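YfkN protein (Bacillus subtilis subsp. subtilis, PDB 3GVE) belongs to the calcineurin-like phosphoesterase family and holds a manganese ion and a magnesium ion in adjoining sites that share one aspartate ligand. Local coordinates at residues K221-S226 with V232-T237; V262-V267 with T271-P276. All coordinates share one frame; numbering follows the deposited sequence. Where two conformers were deposited one is given.

Contact 1 of 2, residues K221-S226 with V232-T237; sequences KQAQSS and VFDLAT
D234 reaches out of the helix beginning at V232 to hold the loop 221-226 by its backbone. With CG beside its own backbone N and anti to its carbonyl carbon (chi1 -55°), it presents OD1 on the syn side to Q224 N at 3.0 Å. The bond is nearly straight, 168° at the hydrogen; a longer one from Q224 N to D234 OD2 (3.3 Å) is weak. OD2 also meets two waters at 2.8 Å, one lying between it and Q222 O and probably donating to it, the other joining it to S225 O, and Q224 CB packs 3.4 Å from D234 OD2. The neighbouring F233 swings CG anti to its backbone N (chi1 -178°), which brings its ring against K221 and Q222. K221 C and Q222 CA lie over one face, offset toward the rim, while T237 CG2 covers the opposite face; a broad aromatic suits a partner that is mostly backbone. A223, whose small side chain is compatible with this close approach, brings its N to 3.5 Å from F233 CE2. At the loop's start, K221 NZ bonds R340 O of the second subunit. An amide and probably two waters donate to the carboxylate, so D234 is probably ionised, and it grips the irregular loop through a backbone amide and, by way of water, carbonyls.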
ATOM      1  N   LYS A 221     -14.400  -6.776  17.671  1.00  9.89           N
ATOM      2  CA  LYS A 221     -14.759  -7.880  18.561  1.00  9.71           C
ATOM      3  C   LYS A 221     -15.973  -7.637  19.451  1.00  9.41           C
ATOM      4  O   LYS A 221     -16.503  -8.575  20.013  1.00 11.15           O
ATOM      5  CB  LYS A 221     -13.573  -8.247  19.452  1.00 10.85           C
ATOM      6  CG  LYS A 221     -12.410  -8.902  18.695  1.00 13.26           C
ATOM      7  CD  LYS A 221     -11.244  -9.032  19.651  1.00 17.62           C
ATOM      8  CE  LYS A 221     -10.088  -9.823  19.133  1.00 22.62           C
ATOM      9  NZ  LYS A 221      -9.095  -9.968  20.253  1.00 25.92           N
ATOM     10  N   GLN A 222     -16.387  -6.379  19.578  1.00  9.09           N
ATOM     11  CA  GLN A 222     -17.513  -6.016  20.434  1.00 10.01           C
ATOM     12  C   GLN A 222     -18.420  -4.985  19.759  1.00  9.84           C
ATOM     13  O   GLN A 222     -18.044  -4.382  18.749  1.00 10.14           O
ATOM     14  CB  GLN A 222     -16.988  -5.463  21.769  1.00 11.15           C
ATOM     15  CG  GLN A 222     -16.303  -6.525  22.647  1.00 11.82           C
ATOM     16  CD  GLN A 222     -14.799  -6.556  22.454  1.00 11.97           C
ATOM     17  OE1 GLN A 222     -14.230  -5.656  21.877  1.00 12.75           O
ATOM     18  NE2 GLN A 222     -14.161  -7.626  22.931  1.00 11.86           N
ATOM     19  N   ALA A 223     -19.612  -4.784  20.333  1.00 10.49           N
ATOM     20  CA  ALA A 223     -20.589  -3.881  19.740  1.00 10.15           C
ATOM     21  C   ALA A 223     -20.082  -2.460  19.621  1.00 10.02           C
ATOM     22  O   ALA A 223     -19.285  -1.975  20.413  1.00 10.65           O
ATOM     23  CB  ALA A 223     -21.899  -3.901  20.544  1.00 10.53           C
ATOM     24  N   GLN A 224     -20.560  -1.815  18.579  1.00  9.80           N
ATOM     25  CA  GLN A 224     -20.346  -0.404  18.369  1.00 10.57           C
ATOM     26  C   GLN A 224     -21.713   0.234  18.096  1.00 11.84           C
ATOM     27  O   GLN A 224     -22.707  -0.440  17.986  1.00 14.31           O
ATOM     28  CB  GLN A 224     -19.400  -0.175  17.188  1.00 10.29           C
ATOM     29  CG  GLN A 224     -17.954  -0.556  17.437  1.00 10.80           C
ATOM     30  CD  GLN A 224     -17.140  -0.451  16.165  1.00 11.85           C
ATOM     31  OE1 GLN A 224     -17.139  -1.357  15.355  1.00 14.41           O
ATOM     32  NE2 GLN A 224     -16.494   0.658  15.969  1.00 13.08           N
ATOM     33  N   SER A 225     -21.733   1.547  17.991  1.00 13.02           N
ATOM     34  CA  SER A 225     -22.956   2.282  17.727  1.00 14.24           C
ATOM     35  C   SER A 225     -23.023   2.768  16.296  1.00 12.52           C
ATOM     36  O   SER A 225     -22.194   2.450  15.473  1.00 13.17           O
ATOM     37  CB  SER A 225     -23.059   3.459  18.692  1.00 16.87           C
ATOM     38  OG  SER A 225     -23.389   2.975  19.969  1.00 20.24           O
ATOM     39  N   SER A 226     -24.048   3.539  15.985  0.50 13.31           N
ATOM     40  CA  SER A 226     -24.261   3.947  14.599  0.50 14.58           C
ATOM     41  C   SER A 226     -23.106   4.788  14.051  0.50 13.97           C
ATOM     42  O   SER A 226     -22.490   5.541  14.785  0.50 14.77           O
ATOM     43  CB  SER A 226     -25.582   4.715  14.477  0.50 17.50           C
ATOM     44  OG  SER A 226     -25.622   5.796  15.374  0.50 20.82           O
ATOM     45  N   VAL A 232     -19.236  -5.115  10.856  1.00  8.20           N
ATOM     46  CA  VAL A 232     -19.698  -6.492  10.651  1.00  8.60           C
ATOM     47  C   VAL A 232     -20.283  -7.154  11.916  1.00  8.54           C
ATOM     48  O   VAL A 232     -21.274  -7.848  11.850  1.00  8.84           O
ATOM     49  CB  VAL A 232     -18.601  -7.377  10.035  1.00  9.73           C
ATOM     50  CG1 VAL A 232     -19.025  -8.859  10.103  1.00  9.90           C
ATOM     51  CG2 VAL A 232     -18.355  -6.959   8.574  1.00 11.05           C
ATOM     52  N   PHE A 233     -19.647  -6.947  13.061  1.00  8.36           N
ATOM     53  CA  PHE A 233     -20.167  -7.539  14.298  1.00  8.83           C
ATOM     54  C   PHE A 233     -21.598  -7.061  14.551  1.00  8.25           C
ATOM     55  O   PHE A 233     -22.446  -7.820  14.943  1.00  9.13           O
ATOM     56  CB  PHE A 233     -19.267  -7.184  15.482  1.00  9.11           C
ATOM     57  CG  PHE A 233     -19.706  -7.798  16.783  1.00  9.14           C
ATOM     58  CD1 PHE A 233     -19.262  -9.050  17.173  1.00 10.31           C
ATOM     59  CD2 PHE A 233     -20.554  -7.101  17.620  1.00  9.79           C
ATOM     60  CE1 PHE A 233     -19.674  -9.599  18.402  1.00 11.52           C
ATOM     61  CE2 PHE A 233     -20.962  -7.645  18.843  1.00 10.71           C
ATOM     62  CZ  PHE A 233     -20.517  -8.889  19.228  1.00 11.69           C
ATOM     63  N   ASP A 234     -21.831  -5.778  14.328  1.00  8.42           N
ATOM     64  CA  ASP A 234     -23.156  -5.193  14.508  1.00  9.03           C
ATOM     65  C   ASP A 234     -24.178  -5.651  13.463  1.00  9.14           C
ATOM     66  O   ASP A 234     -25.323  -5.888  13.791  1.00  9.74           O
ATOM     67  CB  ASP A 234     -23.037  -3.667  14.585  1.00  9.95           C
ATOM     68  CG  ASP A 234     -22.069  -3.231  15.675  1.00 10.72           C
ATOM     69  OD1 ASP A 234     -22.221  -3.666  16.820  1.00 11.25           O
ATOM     70  OD2 ASP A 234     -21.141  -2.515  15.360  1.00 10.86           O
ATOM     71  N   LEU A 235     -23.748  -5.787  12.214  1.00  9.43           N
ATOM     72  CA  LEU A 235     -24.597  -6.398  11.206  1.00 10.33           C
ATOM     73  C   LEU A 235     -25.032  -7.798  11.634  1.00  9.55           C
ATOM     74  O   LEU A 235     -26.192  -8.157  11.541  1.00 11.31           O
ATOM     75  CB  LEU A 235     -23.854  -6.508   9.885  1.00 12.25           C
ATOM     76  CG  LEU A 235     -23.954  -5.309   8.965  1.00 14.45           C
ATOM     77  CD1 LEU A 235     -23.049  -5.569   7.753  1.00 15.77           C
ATOM     78  CD2 LEU A 235     -25.413  -5.059   8.497  1.00 13.74           C
ATOM     79  N   ALA A 236     -24.084  -8.584  12.124  1.00  8.68           N
ATOM     80  CA  ALA A 236     -24.387  -9.968  12.481  1.00  9.34           C
ATOM     81  C   ALA A 236     -25.298 -10.078  13.699  1.00  9.60           C
ATOM     82  O   ALA A 236     -26.059 -11.017  13.799  1.00 10.31           O
ATOM     83  CB  ALA A 236     -23.091 -10.748  12.721  1.00  9.76           C
ATOM     84  N   THR A 237     -25.201  -9.121  14.621  1.00 10.11           N
ATOM     85  CA  THR A 237     -25.921  -9.219  15.893  1.00 11.03           C
ATOM     86  C   THR A 237     -27.208  -8.392  15.966  1.00 11.04           C
ATOM     87  O   THR A 237     -28.112  -8.757  16.699  1.00 11.96           O
ATOM     88  CB  THR A 237     -25.011  -8.837  17.077  1.00 11.55           C
ATOM     89  OG1 THR A 237     -24.413  -7.561  16.821  1.00 11.13           O
ATOM     90  CG2 THR A 237     -23.913  -9.904  17.305  1.00 12.99           C
TER
HETATM   91  O   HOH W   1     -18.731  -3.719  16.076  1.00 10.50           O
HETATM   92  O   HOH W   2     -22.273  -0.191  14.173  1.00 11.85           O

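Contact 2 of 2, residues V262-V267 with T271-P276; sequences VAQFNV and TINGIP
F265 turns its CG anti to its carbonyl carbon (chi1 -72°), and I272 places CG1 likewise beside its backbone N, then runs extended to CD1 (chi2 179°). The two side chains therefore lie alongside each other and point the same way, with F265 CE1 3.5 Å from I272 CD1 and I272 CG2 over one face of the ring. A flat ring and a branched aliphatic chain make a compact apolar patch here, continued by Y259, whose ring lies nearly parallel to that of F265. T271 lies on the face that carries N266, its OG1 3.3 Å from N266 CB.

These strands form a short antiparallel beta hairpin: F265 and I272 are the non-hydrogen-bonded pair, N266 and T271 the hydrogen-bonded one. N266 N to T271 O and T271 N to N266 O are both 3.0 Å, and N266 OD1 accepts a hydrogen bond from K269 N within the connecting loop. Beyond the strand pair, N273 N donates to Q264 O at 2.8 Å. A type I' turn from I272 to I275 then leads into strand 275-280; asparagine and glycine at its corners, N273 and G274, readily take the positive phi it requires. A water also bonds Q264 O (2.8 Å), T271 OG1 (2.8 Å) and G274 N (3.0 Å), linking G274 of the turn to Q264, just ahead of strand 265-266.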
ATOM      1  N   VAL A 262     -13.813 -15.048  21.719  1.00  9.92           N
ATOM      2  CA  VAL A 262     -14.605 -13.813  21.666  1.00  9.84           C
ATOM      3  C   VAL A 262     -16.082 -14.179  21.550  1.00  9.79           C
ATOM      4  O   VAL A 262     -16.475 -14.950  20.692  1.00  9.68           O
ATOM      5  CB  VAL A 262     -14.187 -12.897  20.481  1.00 10.79           C
ATOM      6  CG1 VAL A 262     -15.004 -11.579  20.490  1.00 10.93           C
ATOM      7  CG2 VAL A 262     -12.669 -12.604  20.529  1.00 12.64           C
ATOM      8  N   ALA A 263     -16.900 -13.629  22.439  1.00 10.23           N
ATOM      9  CA  ALA A 263     -18.323 -13.931  22.428  1.00 10.23           C
ATOM     10  C   ALA A 263     -18.927 -13.691  21.041  1.00  9.68           C
ATOM     11  O   ALA A 263     -18.651 -12.696  20.411  1.00 10.22           O
ATOM     12  CB  ALA A 263     -19.063 -13.101  23.477  1.00 11.14           C
ATOM     13  N   GLN A 264     -19.734 -14.646  20.602  1.00 10.63           N
ATOM     14  CA  GLN A 264     -20.455 -14.594  19.329  1.00 11.05           C
ATOM     15  C   GLN A 264     -19.671 -15.190  18.166  1.00  9.75           C
ATOM     16  O   GLN A 264     -20.235 -15.483  17.141  1.00 11.07           O
ATOM     17  CB  GLN A 264     -20.885 -13.161  18.980  1.00 14.29           C
ATOM     18  CG  GLN A 264     -21.931 -12.608  19.902  1.00 18.19           C
ATOM     19  CD  GLN A 264     -23.063 -13.577  19.987  1.00 24.52           C
ATOM     20  OE1 GLN A 264     -23.691 -13.881  18.994  1.00 26.04           O
ATOM     21  NE2 GLN A 264     -23.257 -14.143  21.145  1.00 27.13           N
ATOM     22  N   PHE A 265     -18.366 -15.356  18.338  1.00  9.27           N
ATOM     23  CA  PHE A 265     -17.505 -15.878  17.285  1.00  8.85           C
ATOM     24  C   PHE A 265     -17.342 -17.401  17.385  1.00  9.79           C
ATOM     25  O   PHE A 265     -17.200 -17.943  18.453  1.00 11.56           O
ATOM     26  CB  PHE A 265     -16.124 -15.205  17.346  1.00  9.38           C
ATOM     27  CG  PHE A 265     -16.123 -13.751  16.898  1.00  9.00           C
ATOM     28  CD1 PHE A 265     -15.702 -13.394  15.621  1.00  9.14           C
ATOM     29  CD2 PHE A 265     -16.538 -12.751  17.755  1.00  9.54           C
ATOM     30  CE1 PHE A 265     -15.688 -12.072  15.215  1.00 10.22           C
ATOM     31  CE2 PHE A 265     -16.544 -11.411  17.345  1.00 10.08           C
ATOM     32  CZ  PHE A 265     -16.105 -11.074  16.067  1.00  9.85           C
ATOM     33  N   ASN A 266     -17.355 -18.067  16.242  1.00  9.95           N
ATOM     34  CA  ASN A 266     -16.973 -19.470  16.126  1.00 10.80           C
ATOM     35  C   ASN A 266     -15.944 -19.583  14.989  1.00 10.28           C
ATOM     36  O   ASN A 266     -16.279 -19.518  13.816  1.00 10.09           O
ATOM     37  CB  ASN A 266     -18.202 -20.343  15.874  1.00 11.88           C
ATOM     38  CG  ASN A 266     -17.877 -21.831  15.883  1.00 13.12           C
ATOM     39  OD1 ASN A 266     -16.827 -22.232  15.448  1.00 13.35           O
ATOM     40  ND2 ASN A 266     -18.798 -22.636  16.378  1.00 15.34           N
ATOM     41  N   VAL A 267     -14.679 -19.717  15.364  1.00 10.77           N
ATOM     42  CA  VAL A 267     -13.581 -19.794  14.418  1.00 12.44           C
ATOM     43  C   VAL A 267     -13.609 -21.039  13.566  1.00 12.99           C
ATOM     44  O   VAL A 267     -13.398 -20.962  12.377  1.00 13.45           O
ATOM     45  CB  VAL A 267     -12.200 -19.545  15.078  1.00 14.16           C
ATOM     46  CG1 VAL A 267     -11.103 -19.712  14.066  1.00 15.10           C
ATOM     47  CG2 VAL A 267     -12.169 -18.173  15.794  1.00 15.25           C
ATOM     48  N   THR A 271     -18.103 -18.259  11.777  1.00  9.21           N
ATOM     49  CA  THR A 271     -19.369 -17.538  11.968  1.00  9.57           C
ATOM     50  C   THR A 271     -19.339 -16.442  13.020  1.00  8.99           C
ATOM     51  O   THR A 271     -18.554 -16.545  13.967  1.00  9.59           O
ATOM     52  CB  THR A 271     -20.552 -18.558  12.292  1.00  9.90           C
ATOM     53  OG1 THR A 271     -20.214 -19.229  13.499  1.00 10.88           O
ATOM     54  CG2 THR A 271     -20.827 -19.541  11.209  1.00 10.68           C
ATOM     55  N   ILE A 272     -20.215 -15.476  12.879  1.00  8.50           N
ATOM     56  CA  ILE A 272     -20.418 -14.474  13.909  1.00  8.84           C
ATOM     57  C   ILE A 272     -21.927 -14.465  14.143  1.00  9.03           C
ATOM     58  O   ILE A 272     -22.697 -14.264  13.220  1.00  8.94           O
ATOM     59  CB  ILE A 272     -19.908 -13.073  13.480  1.00  9.54           C
ATOM     60  CG1 ILE A 272     -18.444 -13.141  13.011  1.00 10.66           C
ATOM     61  CG2 ILE A 272     -20.089 -12.068  14.640  1.00 10.88           C
ATOM     62  CD1 ILE A 272     -17.887 -11.800  12.558  1.00 11.43           C
ATOM     63  N   ASN A 273     -22.313 -14.715  15.390  1.00 10.56           N
ATOM     64  CA  ASN A 273     -23.717 -14.889  15.757  1.00 10.65           C
ATOM     65  C   ASN A 273     -24.407 -15.907  14.863  1.00 10.34           C
ATOM     66  O   ASN A 273     -25.547 -15.736  14.495  1.00 11.89           O
ATOM     67  CB  ASN A 273     -24.476 -13.560  15.754  1.00 11.78           C
ATOM     68  CG  ASN A 273     -25.843 -13.670  16.413  1.00 13.16           C
ATOM     69  OD1 ASN A 273     -26.050 -14.475  17.309  1.00 16.12           O
ATOM     70  ND2 ASN A 273     -26.773 -12.870  15.953  1.00 12.15           N
ATOM     71  N   GLY A 274     -23.684 -16.960  14.511  1.00 10.87           N
ATOM     72  CA  GLY A 274     -24.247 -18.055  13.747  1.00 11.19           C
ATOM     73  C   GLY A 274     -24.307 -17.833  12.254  1.00 10.92           C
ATOM     74  O   GLY A 274     -24.753 -18.692  11.550  1.00 14.43           O
ATOM     75  N   ILE A 275     -23.845 -16.683  11.787  1.00  9.71           N
ATOM     76  CA  ILE A 275     -23.863 -16.357  10.360  1.00  9.76           C
ATOM     77  C   ILE A 275     -22.457 -16.493   9.803  1.00  9.43           C
ATOM     78  O   ILE A 275     -21.540 -15.953  10.389  1.00  8.87           O
ATOM     79  CB  ILE A 275     -24.343 -14.908  10.163  1.00 10.77           C
ATOM     80  CG1 ILE A 275     -25.782 -14.768  10.680  1.00 13.12           C
ATOM     81  CG2 ILE A 275     -24.252 -14.475   8.697  1.00 10.64           C
ATOM     82  CD1 ILE A 275     -26.284 -13.333  10.755  1.00 14.15           C
ATOM     83  N   PRO A 276     -22.280 -17.194   8.683  1.00  9.23           N
ATOM     84  CA  PRO A 276     -20.930 -17.312   8.122  1.00  8.76           C
ATOM     85  C   PRO A 276     -20.442 -15.960   7.595  1.00  8.15           C
ATOM     86  O   PRO A 276     -21.197 -15.211   6.978  1.00  8.55           O
ATOM     87  CB  PRO A 276     -21.103 -18.325   6.980  1.00  9.54           C
ATOM     88  CG  PRO A 276     -22.523 -18.251   6.600  1.00 10.29           C
ATOM     89  CD  PRO A 276     -23.291 -17.868   7.843  1.00 10.27           C
TER
HETATM   90  O   HOH W   3     -21.033 -17.712  15.676  1.00 11.37           O

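How the contacts relate
Contact 1 closes before contact 2 opens along the chain, and their centres lie about 12 Å apart on the same side of the chain's centre. In sequence, strands 244-247 and 253-254 come between them; both belong to the same mixed sheet as the hairpin. Helix 232-238 is the shared element: its V232, F233 and A236 pack on I272, and F233 CD1 comes 3.6 Å from F265 CE2. A236 O and N273 ND2, 2.9 Å apart, probably form a hydrogen bond, while K221 O packs against V262 CG1. Loop, helix and hairpin thus pack into one connected region, with helix 232-238 touching both the loop of contact 1 and I272 of contact 2.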